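Local coordinates for secretion protein Snm4 (Mycobacterium xenopi, PDB 7B7J) that forms part of the mycobacterial ESX-5 type VII secretion pore complex as EccD5, and probably supports protein export through its cytosolic ubiquitin-like domain, at residues 76-81 with 99-104. Sequence-based numbering, arbitrary orientation.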
loop_
_atom_site.group_PDB
_atom_site.type_symbol
_atom_site.label_atom_id
_atom_site.label_comp_id
_atom_site.label_asym_id
_atom_site.label_seq_id
_atom_site.Cartn_x
_atom_site.Cartn_y
_atom_site.Cartn_z
ATOM N N CYS A 76 1.695 5.819 -0.132
ATOM C CA CYS A 76 2.051 7.211 -0.569
ATOM C C CYS A 76 1.438 7.552 -1.983
ATOM O O CYS A 76 1.359 6.745 -2.877
ATOM C CB CYS A 76 3.574 7.453 -0.638
ATOM S SG CYS A 76 4.293 7.283 1.001
ATOM N N LEU A 77 1.068 8.873 -2.185
ATOM C CA LEU A 77 0.651 9.484 -3.480
ATOM C C LEU A 77 1.952 9.566 -4.283
ATOM O O LEU A 77 3.027 9.400 -3.714
ATOM C CB LEU A 77 0.002 10.867 -3.253
ATOM C CG LEU A 77 -1.244 10.810 -2.380
ATOM C CD1 LEU A 77 -1.754 12.275 -2.245
ATOM C CD2 LEU A 77 -2.300 9.866 -2.912
ATOM N N VAL A 78 1.818 10.001 -5.554
ATOM C CA VAL A 78 2.973 10.084 -6.512
ATOM C C VAL A 78 4.051 11.006 -6.012
ATOM O O VAL A 78 5.214 11.036 -6.427
ATOM C CB VAL A 78 2.410 10.403 -7.912
ATOM C CG1 VAL A 78 1.832 11.853 -7.984
ATOM C CG2 VAL A 78 3.448 10.112 -8.885
ATOM N N ASP A 79 3.679 12.060 -5.280
ATOM C CA ASP A 79 4.562 13.105 -4.687
ATOM C C ASP A 79 5.105 12.736 -3.300
ATOM O O ASP A 79 5.768 13.609 -2.767
ATOM C CB ASP A 79 3.856 14.444 -4.487
ATOM C CG ASP A 79 2.666 14.389 -3.559
ATOM O OD1 ASP A 79 2.348 13.390 -2.981
ATOM O OD2 ASP A 79 2.158 15.505 -3.314
ATOM N N GLY A 80 4.917 11.503 -2.880
ATOM C CA GLY A 80 5.613 11.079 -1.661
ATOM C C GLY A 80 4.667 11.205 -0.470
ATOM O O GLY A 80 5.078 10.845 0.761
ATOM N N THR A 81 3.583 12.035 -0.594
ATOM C CA THR A 81 2.589 12.250 0.490
ATOM C C THR A 81 2.004 10.969 1.017
ATOM O O THR A 81 1.349 10.200 0.347
ATOM C CB THR A 81 1.454 13.242 0.116
ATOM O OG1 THR A 81 2.103 14.365 -0.356
ATOM C CG2 THR A 81 0.475 13.605 1.243
ATOM N N ARG A 99 -3.604 5.165 -7.940
ATOM C CA ARG A 99 -2.392 4.435 -7.806
ATOM C C ARG A 99 -1.656 4.996 -6.524
ATOM O O ARG A 99 -1.587 6.249 -6.327
ATOM C CB ARG A 99 -1.451 4.657 -8.999
ATOM C CG ARG A 99 -0.209 3.871 -9.009
ATOM C CD ARG A 99 0.470 4.020 -10.331
ATOM N NE ARG A 99 -0.269 3.243 -11.425
ATOM C CZ ARG A 99 -1.126 3.726 -12.272
ATOM N NH1 ARG A 99 -1.108 5.016 -12.496
ATOM N NH2 ARG A 99 -1.838 2.870 -12.991
ATOM N N LEU A 100 -1.141 4.053 -5.744
ATOM C CA LEU A 100 -0.426 4.300 -4.448
ATOM C C LEU A 100 0.907 3.565 -4.448
ATOM O O LEU A 100 0.994 2.508 -5.039
ATOM C CB LEU A 100 -1.292 3.795 -3.301
ATOM C CG LEU A 100 -2.666 4.381 -3.094
ATOM C CD1 LEU A 100 -3.328 3.658 -1.918
ATOM C CD2 LEU A 100 -2.530 5.903 -2.951
ATOM N N TRP A 101 1.932 4.120 -3.835
ATOM C CA TRP A 101 3.240 3.531 -3.702
ATOM C C TRP A 101 3.421 3.043 -2.257
ATOM O O TRP A 101 3.220 3.722 -1.358
ATOM C CB TRP A 101 4.302 4.525 -4.107
ATOM C CG TRP A 101 4.480 4.684 -5.615
ATOM C CD1 TRP A 101 5.599 4.318 -6.307
ATOM C CD2 TRP A 101 3.651 5.432 -6.564
ATOM N NE1 TRP A 101 5.502 4.617 -7.635
ATOM C CE2 TRP A 101 4.311 5.316 -7.851
ATOM C CE3 TRP A 101 2.434 6.166 -6.412
ATOM C CZ2 TRP A 101 3.776 5.952 -9.013
ATOM C CZ3 TRP A 101 1.886 6.714 -7.565
ATOM C CH2 TRP A 101 2.560 6.604 -8.769
ATOM N N LEU A 102 3.748 1.783 -2.153
ATOM C CA LEU A 102 3.991 1.214 -0.815
ATOM C C LEU A 102 5.433 1.449 -0.494
ATOM O O LEU A 102 6.352 0.952 -1.248
ATOM C CB LEU A 102 3.598 -0.261 -0.886
ATOM C CG LEU A 102 3.773 -1.039 0.425
ATOM C CD1 LEU A 102 2.953 -0.480 1.590
ATOM C CD2 LEU A 102 3.379 -2.502 0.093
ATOM N N LYS A 103 5.777 2.208 0.577
ATOM C CA LYS A 103 7.119 2.688 0.751
ATOM C C LYS A 103 7.452 2.470 2.267
ATOM O O LYS A 103 6.602 2.573 3.089
ATOM C CB LYS A 103 7.173 4.220 0.466
ATOM C CG LYS A 103 7.019 4.628 -0.975
ATOM C CD LYS A 103 7.215 5.985 -1.335
ATOM C CE LYS A 103 8.685 6.234 -1.641
ATOM N NZ LYS A 103 9.025 7.668 -1.418
ATOM N N PHE A 104 8.697 2.303 2.562
ATOM C CA PHE A 104 9.215 2.101 3.934
ATOM C C PHE A 104 9.982 3.338 4.309
ATOM O O PHE A 104 10.863 3.739 3.633
ATOM C CB PHE A 104 10.089 0.861 4.070
ATOM C CG PHE A 104 10.537 0.506 5.464
ATOM C CD1 PHE A 104 9.663 0.096 6.462
ATOM C CD2 PHE A 104 11.819 0.779 5.874
ATOM C CE1 PHE A 104 10.008 -0.168 7.767
ATOM C CE2 PHE A 104 12.202 0.520 7.189
ATOM C CZ PHE A 104 11.298 0.071 8.162
HETATM O O HOH W 1 -0.823 9.199 -6.244
HETATM O O HOH W 2 7.571 9.762 0.763
#
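C76 and W101 form an antiparallel hydrogen-bonded pair at the end of strand 70-76, an outermost strand of the mixed four-stranded sheet of this ubiquitin-like domain. C76 N gives its hydrogen to W101 O at 2.9 Å, and W101 N returns one to C76 O at 2.9 Å, the straighter bond of the two (172°). C76 O also receives a CA-H...O contact from L100 CA at 3.4 Å. Past this bridge the chain turns away from strand 99-107 through a type I turn, L77 to G80, closed by G80 N on L77 O. An Asx turn overlaps it: D79 OD1 is gripped by T81 N and T81 OG1, both reaching it from the same face of the carboxylate. Where direct pairing stops, a water takes over, accepting from V78 N and donating to R99 O.

Packing divides between the two sides of the strands. C76 and W101 point to one face, where the indole lies beside V78, with C76 O at its edge, in plane. The V78 and W101 side chains point the same way; with CG2 anti to its backbone N, this V78 methyl comes 3.6 Å from W101 CH2. L77 turns its CB away, yet its CD2 comes 4.0 Å from L100 CD2, the two side chains lying side by side. L100 is buried and also touches I25, L75 and L83. On the C76 side, the K103 chain bends at chi3 (88°), and a second water donates to G80 O and accepts a weak bond from K103 NZ. K103 CD rests 4.0 Å from C76 SG.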